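Long-range contacts in OBCA, Oxalate Biosynthetic Component A (Burkholderia glumae, PDB 4NNB), which binds a magnesium ion in a TIM-barrel fold of an enzyme family and also carries an N-terminal domain of a second family: residues Y7-P12 with G469-L474; K50-E55 with Y190-K195; G342-V347 with P372-L377; M376-V381 with S447-G452. All coordinates share one frame; numbering follows the deposited sequence.

The chain starts in strand 5-10, and contact 1 (7-12 with 469-474) sets this first barrel strand beside the last one, closing a loop of 456 residues within which the other three contacts are nested. Contact 2 (50-55 with 190-195), its centre about 29 Å from that of contact 1, joins a helix end to a small antiparallel sheet. It closes before contact 3 (342-347 with 372-377) opens. Contact 4 (376-381 with 447-452) closes the loop that starts on strand 373-378, where contact 3 ends; the two share Met376 and Leu377. Strand 469-472 lies next to 444-449 in the sheet, so contacts 3, 4 and 1 continue round one barrel wall.

Contact 1: Y7-P12 with G469-L474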
loop_
_atom_site.group_PDB
_atom_site.type_symbol
_atom_site.label_atom_id
_atom_site.label_comp_id
_atom_site.label_asym_id
_atom_site.label_seq_id
_atom_site.Cartn_x
_atom_site.Cartn_y
_atom_site.Cartn_z
ATOM N N TYR A 7 15.837 9.870 6.500
ATOM C CA TYR A 7 15.006 9.067 7.381
ATOM C C TYR A 7 14.000 8.277 6.549
ATOM O O TYR A 7 13.550 8.738 5.500
ATOM C CB TYR A 7 14.343 9.903 8.486
ATOM C CG TYR A 7 13.380 10.972 8.012
ATOM C CD1 TYR A 7 12.010 10.736 7.979
ATOM C CD2 TYR A 7 13.838 12.225 7.622
ATOM C CE1 TYR A 7 11.119 11.721 7.554
ATOM C CE2 TYR A 7 12.964 13.208 7.191
ATOM C CZ TYR A 7 11.604 12.951 7.164
ATOM O OH TYR A 7 10.729 13.931 6.739
ATOM N N ILE A 8 13.690 7.069 7.005
ATOM C CA ILE A 8 12.747 6.217 6.300
ATOM C C ILE A 8 11.412 6.330 6.999
ATOM O O ILE A 8 11.330 6.197 8.220
ATOM C CB ILE A 8 13.202 4.738 6.275
ATOM C CG1 ILE A 8 14.523 4.613 5.499
ATOM C CG2 ILE A 8 12.112 3.833 5.656
ATOM C CD1 ILE A 8 15.224 3.248 5.639
ATOM N N THR A 9 10.374 6.612 6.216
ATOM C CA THR A 9 9.008 6.492 6.708
ATOM C C THR A 9 8.413 5.139 6.312
ATOM O O THR A 9 8.421 4.768 5.143
ATOM C CB THR A 9 8.101 7.638 6.178
ATOM O OG1 THR A 9 8.532 8.887 6.747
ATOM C CG2 THR A 9 6.633 7.393 6.589
ATOM N N ALA A 10 7.903 4.395 7.289
ATOM C CA ALA A 10 7.152 3.177 6.991
ATOM C C ALA A 10 5.660 3.506 6.884
ATOM O O ALA A 10 5.121 4.214 7.726
ATOM C CB ALA A 10 7.370 2.157 8.078
ATOM N N ALA A 11 4.985 2.994 5.862
ATOM C CA ALA A 11 3.537 3.228 5.738
ATOM C C ALA A 11 2.805 1.890 5.610
ATOM O O ALA A 11 2.594 1.406 4.508
ATOM C CB ALA A 11 3.237 4.126 4.539
ATOM N N PRO A 12 2.434 1.283 6.751
ATOM C CA PRO A 12 2.045 -0.138 6.750
ATOM C C PRO A 12 0.618 -0.470 6.335
ATOM O O PRO A 12 0.356 -1.657 6.105
ATOM C CB PRO A 12 2.240 -0.564 8.212
ATOM C CG PRO A 12 3.125 0.502 8.826
ATOM C CD PRO A 12 2.734 1.769 8.106
ATOM N N GLY A 469 14.295 12.203 2.853
ATOM C CA GLY A 469 13.642 10.988 3.299
ATOM C C GLY A 469 13.036 10.189 2.179
ATOM O O GLY A 469 12.824 10.701 1.082
ATOM N N ILE A 470 12.754 8.919 2.467
ATOM C CA ILE A 470 12.085 8.028 1.533
ATOM C C ILE A 470 11.044 7.229 2.310
ATOM O O ILE A 470 11.306 6.778 3.428
ATOM C CB ILE A 470 13.087 7.044 0.872
ATOM C CG1 ILE A 470 14.023 7.783 -0.076
ATOM C CG2 ILE A 470 12.357 5.938 0.081
ATOM C CD1 ILE A 470 15.168 6.898 -0.580
ATOM N N ARG A 471 9.866 7.059 1.715
ATOM C CA ARG A 471 8.788 6.306 2.339
ATOM C C ARG A 471 8.535 5.026 1.556
ATOM O O ARG A 471 8.552 5.026 0.313
ATOM C CB ARG A 471 7.499 7.163 2.401
ATOM C CG ARG A 471 6.194 6.366 2.479
ATOM C CD ARG A 471 4.978 7.259 2.849
ATOM N NE ARG A 471 3.766 6.785 2.192
ATOM C CZ ARG A 471 2.568 7.365 2.282
ATOM N NH1 ARG A 471 2.388 8.458 3.023
ATOM N NH2 ARG A 471 1.553 6.849 1.610
ATOM N N VAL A 472 8.315 3.931 2.281
ATOM C CA VAL A 472 7.895 2.669 1.661
ATOM C C VAL A 472 6.856 2.041 2.578
ATOM O O VAL A 472 6.696 2.471 3.720
ATOM C CB VAL A 472 9.073 1.681 1.506
ATOM C CG1 VAL A 472 10.038 2.165 0.436
ATOM C CG2 VAL A 472 9.788 1.500 2.845
ATOM N N GLY A 473 6.148 1.033 2.081
ATOM C CA GLY A 473 5.226 0.279 2.913
ATOM C C GLY A 473 4.078 -0.273 2.092
ATOM O O GLY A 473 3.884 0.157 0.953
ATOM N N LEU A 474 3.298 -1.192 2.666
ATOM C CA LEU A 474 2.161 -1.790 1.947
ATOM C C LEU A 474 1.135 -0.762 1.434
ATOM O O LEU A 474 0.459 -0.996 0.422
ATOM C CB LEU A 474 1.481 -2.861 2.806
ATOM C CG LEU A 474 2.344 -4.072 3.189
ATOM C CD1 LEU A 474 1.471 -5.216 3.750
ATOM C CD2 LEU A 474 3.156 -4.549 1.987
#
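Tyr7 O accepts the N-H of Ile470 at 3.1 Å and also faces the CA of Gly469, where a side chain would crowd it. The Tyr7 hydroxyl reaches on to Ser447 in a weak hydrogen bond. Ile8 turns to the other side of the sheet, its CG2 4.3 Å from Val472 CG2, and branched apolar residues suit this surface under helices 458-465 and 495-507. Thr9 is bonded through both backbone groups: its N reaches Ile470 O at 2.9 Å, and its O receives Val472 N at 3.0 Å almost head-on, the C=O...N angle being 177°. With CG2 anti to the backbone N, the Thr9 methyl lies beside Arg471 CD. Ala10 is small enough to fit beneath Thr495. Ala11 N ends the ladder on Val472 O at 2.8 Å, while its CB lies over one face of the Arg471 guanidinium, 3.6 Å from NE. That NE forms a salt bridge with Asp476, and the Arg471 side chain comes within about 4 Å of the magnesium ion. Gly473 CA approaches Ala11 O where a side chain would collide. First and last strands paired in parallel close a TIM barrel, with the metal site at their C-terminal ends.

Contact 2: K50-E55 with Y190-K195; sequences KTDGWE and YWQAGK
Trp54 and Gln192 carry the side-chain packing, the glutamine crossing the indole at about a right angle. Gln192 CB sits 3.5 Å from the centroid of the six-membered ring, a CH-pi contact over the face. The chain then bends at chi2 (51°), which lays NE2 over the CD1-NE1 side of the five-membered ring; NE2 and Trp54 NE1, both donors, do not bond. At the indole rim, Tyr190 O approaches CZ3 to 3.4 Å. Glu55 runs alongside Trp191 and places OE1 at its ring edge, near the plane and 3.3 Å from CZ3, facing the C-H rim; the carboxylate is turned almost perpendicular to the ring.

Two hydrogen bonds are backbone, in the antiparallel hydrogen-bonded pair of Glu55 and Trp191: Glu55 N to Trp191 O at 2.8 Å and Trp191 N to Glu55 O at 2.9 Å. Two use the Gln192 amide: NE2 bonds weakly to Asp52 O at 3.4 Å, and OE1 takes Gly194 N at 2.8 Å, which should favour one amide orientation.

Gly53, with positive phi, is the C-prime residue of the Schellman motif ending helix 41-51. The chain then enters strand 55-57, an outer strand beside 189-191, whose other neighbour is strand 27-29.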
loop_
_atom_site.group_PDB
_atom_site.type_symbol
_atom_site.label_atom_id
_atom_site.label_comp_id
_atom_site.label_asym_id
_atom_site.label_seq_id
_atom_site.Cartn_x
_atom_site.Cartn_y
_atom_site.Cartn_z
ATOM N N LYS A 50 -18.883 -10.569 -5.124
ATOM C CA LYS A 50 -18.438 -9.616 -6.137
ATOM C C LYS A 50 -18.063 -8.268 -5.519
ATOM O O LYS A 50 -17.107 -7.618 -5.951
ATOM C CB LYS A 50 -19.522 -9.433 -7.202
ATOM C CG LYS A 50 -19.199 -8.368 -8.241
ATOM C CD LYS A 50 -20.174 -8.412 -9.408
ATOM C CE LYS A 50 -19.747 -7.451 -10.502
ATOM N NZ LYS A 50 -18.269 -7.449 -10.650
ATOM N N THR A 51 -18.818 -7.854 -4.507
ATOM C CA THR A 51 -18.509 -6.629 -3.782
ATOM C C THR A 51 -17.125 -6.759 -3.157
ATOM O O THR A 51 -16.328 -5.819 -3.176
ATOM C CB THR A 51 -19.544 -6.354 -2.669
ATOM O OG1 THR A 51 -20.856 -6.268 -3.241
ATOM C CG2 THR A 51 -19.228 -5.051 -1.957
ATOM N N ASP A 52 -16.838 -7.945 -2.629
ATOM C CA ASP A 52 -15.606 -8.191 -1.890
ATOM C C ASP A 52 -14.426 -8.523 -2.805
ATOM O O ASP A 52 -13.354 -8.893 -2.327
ATOM C CB ASP A 52 -15.826 -9.329 -0.900
ATOM C CG ASP A 52 -14.863 -9.290 0.252
ATOM O OD1 ASP A 52 -14.256 -10.334 0.550
ATOM O OD2 ASP A 52 -14.734 -8.219 0.876
ATOM N N GLY A 53 -14.621 -8.413 -4.116
ATOM C CA GLY A 53 -13.524 -8.573 -5.058
ATOM C C GLY A 53 -13.431 -9.900 -5.800
ATOM O O GLY A 53 -12.569 -10.056 -6.668
ATOM N N TRP A 54 -14.297 -10.855 -5.463
ATOM C CA TRP A 54 -14.346 -12.123 -6.184
ATOM C C TRP A 54 -14.735 -11.842 -7.621
ATOM O O TRP A 54 -15.481 -10.901 -7.889
ATOM C CB TRP A 54 -15.349 -13.087 -5.541
ATOM C CG TRP A 54 -14.899 -13.620 -4.216
ATOM C CD1 TRP A 54 -14.811 -12.934 -3.047
ATOM C CD2 TRP A 54 -14.477 -14.961 -3.931
ATOM N NE1 TRP A 54 -14.355 -13.761 -2.045
ATOM C CE2 TRP A 54 -14.147 -15.011 -2.560
ATOM C CE3 TRP A 54 -14.354 -16.123 -4.694
ATOM C CZ2 TRP A 54 -13.691 -16.179 -1.945
ATOM C CZ3 TRP A 54 -13.912 -17.274 -4.085
ATOM C CH2 TRP A 54 -13.581 -17.296 -2.723
ATOM N N GLU A 55 -14.219 -12.645 -8.543
ATOM C CA GLU A 55 -14.492 -12.447 -9.959
ATOM C C GLU A 55 -15.020 -13.738 -10.601
ATOM O O GLU A 55 -14.631 -14.843 -10.213
ATOM C CB GLU A 55 -13.237 -11.917 -10.674
ATOM C CG GLU A 55 -12.670 -12.813 -11.778
ATOM C CD GLU A 55 -11.353 -12.281 -12.345
ATOM O OE1 GLU A 55 -10.687 -13.013 -13.113
ATOM O OE2 GLU A 55 -10.990 -11.127 -12.025
ATOM N N TYR A 190 -16.329 -18.855 -9.085
ATOM C CA TYR A 190 -15.913 -17.571 -8.547
ATOM C C TYR A 190 -14.536 -17.700 -7.911
ATOM O O TYR A 190 -14.271 -18.649 -7.179
ATOM C CB TYR A 190 -16.945 -17.052 -7.533
ATOM C CG TYR A 190 -18.347 -16.932 -8.099
ATOM C CD1 TYR A 190 -19.199 -18.030 -8.147
ATOM C CD2 TYR A 190 -18.815 -15.721 -8.592
ATOM C CE1 TYR A 190 -20.476 -17.922 -8.674
ATOM C CE2 TYR A 190 -20.089 -15.607 -9.117
ATOM C CZ TYR A 190 -20.914 -16.708 -9.153
ATOM O OH TYR A 190 -22.183 -16.589 -9.677
ATOM N N TRP A 191 -13.678 -16.728 -8.194
ATOM C CA TRP A 191 -12.283 -16.754 -7.770
ATOM C C TRP A 191 -11.948 -15.503 -6.981
ATOM O O TRP A 191 -12.328 -14.394 -7.363
ATOM C CB TRP A 191 -11.380 -16.852 -9.009
ATOM C CG TRP A 191 -9.917 -16.571 -8.790
ATOM C CD1 TRP A 191 -9.120 -17.063 -7.795
ATOM C CD2 TRP A 191 -9.075 -15.761 -9.615
ATOM N NE1 TRP A 191 -7.832 -16.594 -7.947
ATOM C CE2 TRP A 191 -7.778 -15.796 -9.061
ATOM C CE3 TRP A 191 -9.290 -15.001 -10.767
ATOM C CZ2 TRP A 191 -6.702 -15.103 -9.622
ATOM C CZ3 TRP A 191 -8.223 -14.308 -11.320
ATOM C CH2 TRP A 191 -6.947 -14.363 -10.746
ATOM N N GLN A 192 -11.248 -15.684 -5.871
ATOM C CA GLN A 192 -10.701 -14.551 -5.141
ATOM C C GLN A 192 -9.253 -14.360 -5.571
ATOM O O GLN A 192 -8.359 -15.078 -5.123
ATOM C CB GLN A 192 -10.789 -14.777 -3.632
ATOM C CG GLN A 192 -10.153 -13.664 -2.794
ATOM C CD GLN A 192 -10.637 -12.283 -3.194
ATOM O OE1 GLN A 192 -10.044 -11.630 -4.056
ATOM N NE2 GLN A 192 -11.718 -11.827 -2.561
ATOM N N ALA A 193 -9.031 -13.402 -6.459
ATOM C CA ALA A 193 -7.696 -13.142 -6.970
ATOM C C ALA A 193 -6.813 -12.535 -5.887
ATOM O O ALA A 193 -5.584 -12.728 -5.870
ATOM C CB ALA A 193 -7.781 -12.211 -8.157
ATOM N N GLY A 194 -7.443 -11.800 -4.975
ATOM C CA GLY A 194 -6.690 -11.022 -4.015
ATOM C C GLY A 194 -5.969 -9.903 -4.750
ATOM O O GLY A 194 -4.814 -9.580 -4.441
ATOM N N LYS A 195 -6.642 -9.325 -5.745
ATOM C CA LYS A 195 -6.112 -8.158 -6.452
ATOM C C LYS A 195 -5.864 -6.999 -5.468
ATOM O O LYS A 195 -6.749 -6.648 -4.683
ATOM C CB LYS A 195 -7.078 -7.731 -7.559
ATOM C CG LYS A 195 -6.492 -6.748 -8.569
ATOM C CD LYS A 195 -7.400 -6.604 -9.794
ATOM C CE LYS A 195 -6.942 -7.477 -10.960
ATOM N NZ LYS A 195 -5.780 -6.886 -11.687
#

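Contact 3: G342-V347 with P372-L377; sequences GTRPEV and PVLFML
Val347 and Met376 make the direct backbone bonds between these parallel strands: Val347 N donates to Leu374 O, and Met376 N to Val347 O, each at 2.8 Å and nearly straight. Towards their N-terminal ends the strands, inclined at 30°, part enough for water to replace a direct link. One water gives a hydrogen to Pro345 O at 2.6 Å and accepts from Leu374 N; Pro345, having no N-H of its own, still serves as acceptor. Beyond it, Arg344 bends at chi2 and chi3 (84° and 48°), folding its guanidinium back so that NH1 reaches Pro372 O at 3.0 Å, with the oxygen out of the guanidinium plane. Its NH2 is taken by Phe523 O.

Side-chain packing covers both surfaces. Val347 and Phe375 lie side by side, Val347 CB 3.6 Å from Phe375 CD1, on the side where helix 416-440 covers the ring through Leu437. On the other side the Leu374 side chain crosses that of Arg344 at about a right angle, CD1 3.7 Å from CG, and the extended Glu346 carries its carboxylate across Met376, OE2 making a van der Waals approach of 3.5 Å to the methyl CE.

A second water donates to Glu346 OE2 at 2.8 Å and to Phe375 O, while Asn275 ND2 bonds OE1. Both oxygens of this buried carboxylate are thus held, which should restrict its rotation. The Glu346 side chain is about 7 Å from both the magnesium and oxaloacetate ions, with OE1 close to Glu348 OE2 of the pocket, consistent with a second-shell place.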
loop_
_atom_site.group_PDB
_atom_site.type_symbol
_atom_site.label_atom_id
_atom_site.label_comp_id
_atom_site.label_asym_id
_atom_site.label_seq_id
_atom_site.Cartn_x
_atom_site.Cartn_y
_atom_site.Cartn_z
ATOM N N GLY A 342 0.214 20.677 19.434
ATOM C CA GLY A 342 1.625 20.426 19.182
ATOM C C GLY A 342 1.926 19.278 18.216
ATOM O O GLY A 342 2.963 18.609 18.334
ATOM N N THR A 343 1.030 19.046 17.257
ATOM C CA THR A 343 1.268 18.045 16.215
ATOM C C THR A 343 1.867 18.729 14.993
ATOM O O THR A 343 1.377 19.773 14.555
ATOM C CB THR A 343 -0.031 17.316 15.850
ATOM O OG1 THR A 343 -0.477 16.573 16.991
ATOM C CG2 THR A 343 0.169 16.348 14.659
ATOM N N ARG A 344 2.944 18.166 14.455
ATOM C CA ARG A 344 3.570 18.750 13.273
ATOM C C ARG A 344 2.892 18.212 12.005
ATOM O O ARG A 344 2.806 16.993 11.804
ATOM C CB ARG A 344 5.077 18.450 13.275
ATOM C CG ARG A 344 5.868 18.991 12.066
ATOM C CD ARG A 344 6.271 20.461 12.258
ATOM N NE ARG A 344 6.872 20.672 13.570
ATOM C CZ ARG A 344 8.162 20.482 13.854
ATOM N NH1 ARG A 344 9.010 20.113 12.911
ATOM N NH2 ARG A 344 8.603 20.669 15.092
ATOM N N PRO A 345 2.386 19.112 11.147
ATOM C CA PRO A 345 1.781 18.554 9.933
ATOM C C PRO A 345 2.841 17.981 8.999
ATOM O O PRO A 345 3.966 18.474 8.919
ATOM C CB PRO A 345 1.055 19.752 9.279
ATOM C CG PRO A 345 1.537 20.969 9.980
ATOM C CD PRO A 345 2.158 20.559 11.294
ATOM N N GLU A 346 2.487 16.903 8.315
ATOM C CA GLU A 346 3.262 16.517 7.148
ATOM C C GLU A 346 2.396 16.891 5.972
ATOM O O GLU A 346 1.279 16.367 5.826
ATOM C CB GLU A 346 3.582 15.019 7.122
ATOM C CG GLU A 346 4.230 14.581 5.809
ATOM C CD GLU A 346 4.560 13.094 5.773
ATOM O OE1 GLU A 346 3.652 12.288 5.524
ATOM O OE2 GLU A 346 5.736 12.732 5.977
ATOM N N VAL A 347 2.891 17.803 5.136
ATOM C CA VAL A 347 2.126 18.205 3.956
ATOM C C VAL A 347 2.245 17.104 2.913
ATOM O O VAL A 347 3.350 16.822 2.409
ATOM C CB VAL A 347 2.605 19.553 3.363
ATOM C CG1 VAL A 347 1.743 19.930 2.172
ATOM C CG2 VAL A 347 2.519 20.658 4.412
ATOM N N PRO A 372 11.556 22.108 11.308
ATOM C CA PRO A 372 11.374 22.157 9.852
ATOM C C PRO A 372 9.952 21.796 9.438
ATOM O O PRO A 372 9.293 20.965 10.081
ATOM C CB PRO A 372 12.342 21.078 9.344
ATOM C CG PRO A 372 12.513 20.145 10.503
ATOM C CD PRO A 372 12.485 21.036 11.708
ATOM N N VAL A 373 9.483 22.443 8.379
ATOM C CA VAL A 373 8.189 22.106 7.786
ATOM C C VAL A 373 8.376 20.811 6.991
ATOM O O VAL A 373 9.375 20.648 6.288
ATOM C CB VAL A 373 7.690 23.236 6.884
ATOM C CG1 VAL A 373 6.298 22.900 6.323
ATOM C CG2 VAL A 373 7.662 24.568 7.675
ATOM N N LEU A 374 7.432 19.885 7.127
ATOM C CA LEU A 374 7.592 18.542 6.571
ATOM C C LEU A 374 6.729 18.333 5.337
ATOM O O LEU A 374 5.544 18.685 5.344
ATOM C CB LEU A 374 7.203 17.498 7.623
ATOM C CG LEU A 374 7.840 17.589 9.003
ATOM C CD1 LEU A 374 7.331 16.436 9.892
ATOM C CD2 LEU A 374 9.341 17.556 8.890
ATOM N N PHE A 375 7.310 17.739 4.293
ATOM C CA PHE A 375 6.588 17.473 3.043
ATOM C C PHE A 375 6.795 16.021 2.609
ATOM O O PHE A 375 7.875 15.450 2.804
ATOM C CB PHE A 375 7.069 18.408 1.919
ATOM C CG PHE A 375 6.855 19.872 2.210
ATOM C CD1 PHE A 375 5.697 20.515 1.780
ATOM C CD2 PHE A 375 7.795 20.597 2.927
ATOM C CE1 PHE A 375 5.482 21.868 2.064
ATOM C CE2 PHE A 375 7.596 21.958 3.204
ATOM C CZ PHE A 375 6.440 22.587 2.767
ATOM N N MET A 376 5.759 15.426 2.031
ATOM C CA MET A 376 5.863 14.104 1.412
ATOM C C MET A 376 5.422 14.231 -0.036
ATOM O O MET A 376 4.279 14.613 -0.303
ATOM C CB MET A 376 5.007 13.069 2.166
ATOM C CG MET A 376 4.968 11.674 1.518
ATOM S SD MET A 376 6.597 10.878 1.565
ATOM C CE MET A 376 6.788 10.697 3.329
ATOM N N LEU A 377 6.333 13.950 -0.973
ATOM C CA LEU A 377 5.991 14.005 -2.396
ATOM C C LEU A 377 5.269 12.712 -2.796
ATOM O O LEU A 377 5.864 11.630 -2.771
ATOM C CB LEU A 377 7.244 14.212 -3.262
ATOM C CG LEU A 377 8.095 15.455 -2.949
ATOM C CD1 LEU A 377 9.307 15.511 -3.898
ATOM C CD2 LEU A 377 7.254 16.753 -3.025
HETATM O O HOH W 1 5.305 20.739 8.776
HETATM O O HOH W 2 8.163 14.110 5.534
#

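Contact 4: M376-V381 with S447-G452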
loop_
_atom_site.group_PDB
_atom_site.type_symbol
_atom_site.label_atom_id
_atom_site.label_comp_id
_atom_site.label_asym_id
_atom_site.label_seq_id
_atom_site.Cartn_x
_atom_site.Cartn_y
_atom_site.Cartn_z
ATOM N N MET A 376 5.759 15.426 2.031
ATOM C CA MET A 376 5.863 14.104 1.412
ATOM C C MET A 376 5.422 14.231 -0.036
ATOM O O MET A 376 4.279 14.613 -0.303
ATOM C CB MET A 376 5.007 13.069 2.166
ATOM C CG MET A 376 4.968 11.674 1.518
ATOM S SD MET A 376 6.597 10.878 1.565
ATOM C CE MET A 376 6.788 10.697 3.329
ATOM N N LEU A 377 6.333 13.950 -0.973
ATOM C CA LEU A 377 5.991 14.005 -2.396
ATOM C C LEU A 377 5.269 12.712 -2.796
ATOM O O LEU A 377 5.864 11.630 -2.771
ATOM C CB LEU A 377 7.244 14.212 -3.262
ATOM C CG LEU A 377 8.095 15.455 -2.949
ATOM C CD1 LEU A 377 9.307 15.511 -3.898
ATOM C CD2 LEU A 377 7.254 16.753 -3.025
ATOM N N VAL A 378 3.986 12.819 -3.136
ATOM C CA VAL A 378 3.224 11.654 -3.591
ATOM C C VAL A 378 3.462 11.505 -5.095
ATOM O O VAL A 378 2.592 11.776 -5.924
ATOM C CB VAL A 378 1.722 11.779 -3.257
ATOM C CG1 VAL A 378 1.006 10.435 -3.495
ATOM C CG2 VAL A 378 1.541 12.223 -1.803
ATOM N N ALA A 379 4.675 11.091 -5.442
ATOM C CA ALA A 379 5.080 11.072 -6.840
ATOM C C ALA A 379 4.560 9.839 -7.573
ATOM O O ALA A 379 4.449 8.755 -6.991
ATOM C CB ALA A 379 6.597 11.166 -6.964
ATOM N N GLY A 380 4.234 10.017 -8.852
ATOM C CA GLY A 380 3.894 8.898 -9.718
ATOM C C GLY A 380 2.441 8.486 -9.662
ATOM O O GLY A 380 2.036 7.515 -10.313
ATOM N N VAL A 381 1.651 9.210 -8.877
ATOM C CA VAL A 381 0.220 8.938 -8.794
ATOM C C VAL A 381 -0.522 10.020 -9.583
ATOM O O VAL A 381 -0.431 11.206 -9.243
ATOM C CB VAL A 381 -0.260 8.926 -7.324
ATOM C CG1 VAL A 381 -1.775 8.696 -7.239
ATOM C CG2 VAL A 381 0.478 7.852 -6.542
ATOM N N SER A 447 10.381 14.349 1.810
ATOM C CA SER A 447 10.512 12.928 1.499
ATOM C C SER A 447 9.784 12.610 0.207
ATOM O O SER A 447 9.023 13.441 -0.314
ATOM C CB SER A 447 9.962 12.074 2.641
ATOM O OG SER A 447 10.695 12.276 3.833
ATOM N N ILE A 448 10.022 11.409 -0.315
ATOM C CA ILE A 448 9.321 10.938 -1.503
ATOM C C ILE A 448 8.746 9.530 -1.318
ATOM O O ILE A 448 9.330 8.697 -0.619
ATOM C CB ILE A 448 10.241 10.979 -2.742
ATOM C CG1 ILE A 448 9.462 10.651 -4.021
ATOM C CG2 ILE A 448 11.454 10.039 -2.560
ATOM C CD1 ILE A 448 10.213 11.011 -5.328
ATOM N N LEU A 449 7.588 9.286 -1.925
ATOM C CA LEU A 449 7.071 7.935 -2.068
ATOM C C LEU A 449 6.851 7.697 -3.535
ATOM O O LEU A 449 6.732 8.653 -4.317
ATOM C CB LEU A 449 5.749 7.748 -1.302
ATOM C CG LEU A 449 4.488 8.450 -1.813
ATOM C CD1 LEU A 449 3.750 7.642 -2.879
ATOM C CD2 LEU A 449 3.556 8.756 -0.636
ATOM N N LEU A 450 6.763 6.424 -3.907
ATOM C CA LEU A 450 6.361 6.040 -5.254
ATOM C C LEU A 450 5.462 4.806 -5.201
ATOM O O LEU A 450 5.623 3.964 -4.315
ATOM C CB LEU A 450 7.591 5.748 -6.122
ATOM C CG LEU A 450 8.412 6.928 -6.655
ATOM C CD1 LEU A 450 9.722 6.425 -7.258
ATOM C CD2 LEU A 450 7.620 7.674 -7.700
ATOM N N PRO A 451 4.512 4.690 -6.148
ATOM C CA PRO A 451 3.675 3.481 -6.171
ATOM C C PRO A 451 4.555 2.267 -6.452
ATOM O O PRO A 451 5.581 2.413 -7.127
ATOM C CB PRO A 451 2.722 3.714 -7.351
ATOM C CG PRO A 451 2.900 5.155 -7.764
ATOM C CD PRO A 451 4.280 5.558 -7.314
ATOM N N GLY A 452 4.171 1.107 -5.926
ATOM C CA GLY A 452 4.920 -0.136 -6.104
ATOM C C GLY A 452 5.674 -0.326 -7.415
ATOM O O GLY A 452 6.893 -0.486 -7.397
#
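Leu449 leans across strand 373-378 towards Met376 and Val378. Its CB lies near Leu377 O; CG takes the crowded position between backbone N and carbonyl carbon (chi1 70°), which draws the side chain over the neighbouring strand, 3.6 Å from that oxygen and close to Val378 CA. The two methyls then divide: CD1 lies 4.0 Å from Val378 CG1, the side chains running alongside one another, and CD2 meets Met376 CG at 3.9 Å, at about a right angle. Leucine suits the place, its forked tip serving both neighbours. Its face is the barrel's inner one: the side chain touches Asp476 and is about 7 Å from the magnesium ion. Met376 also curls its CE against Ser447 CB, 3.5 Å away, the short serine side chain letting the methyl come this close.

The strands are adjacent staves of the TIM barrel, parallel and joined through helices 401-413 and 416-440. Leu377 N donates to Ser447 O at 2.8 Å and Leu377 O accepts Leu449 N at 3.0 Å, both bonds almost straight. Past them the ladder frays: Val378 centres an inverse gamma turn, and Ala379 N divides between two weak bonds, to Leu377 O across the turn and to Leu449 O.

On the outer surface Ile448 reaches Ala379 CB with CD1, under Leu430 of helix 416-440, and alanine is small enough to admit Leu450 CD2 as well, 3.7 Å from its CB. Pro451 packs CG against Val381 CG2. Between Ala379 and Val381, Gly380 has a positive phi, and a side chain on it would run into Pro451 CD.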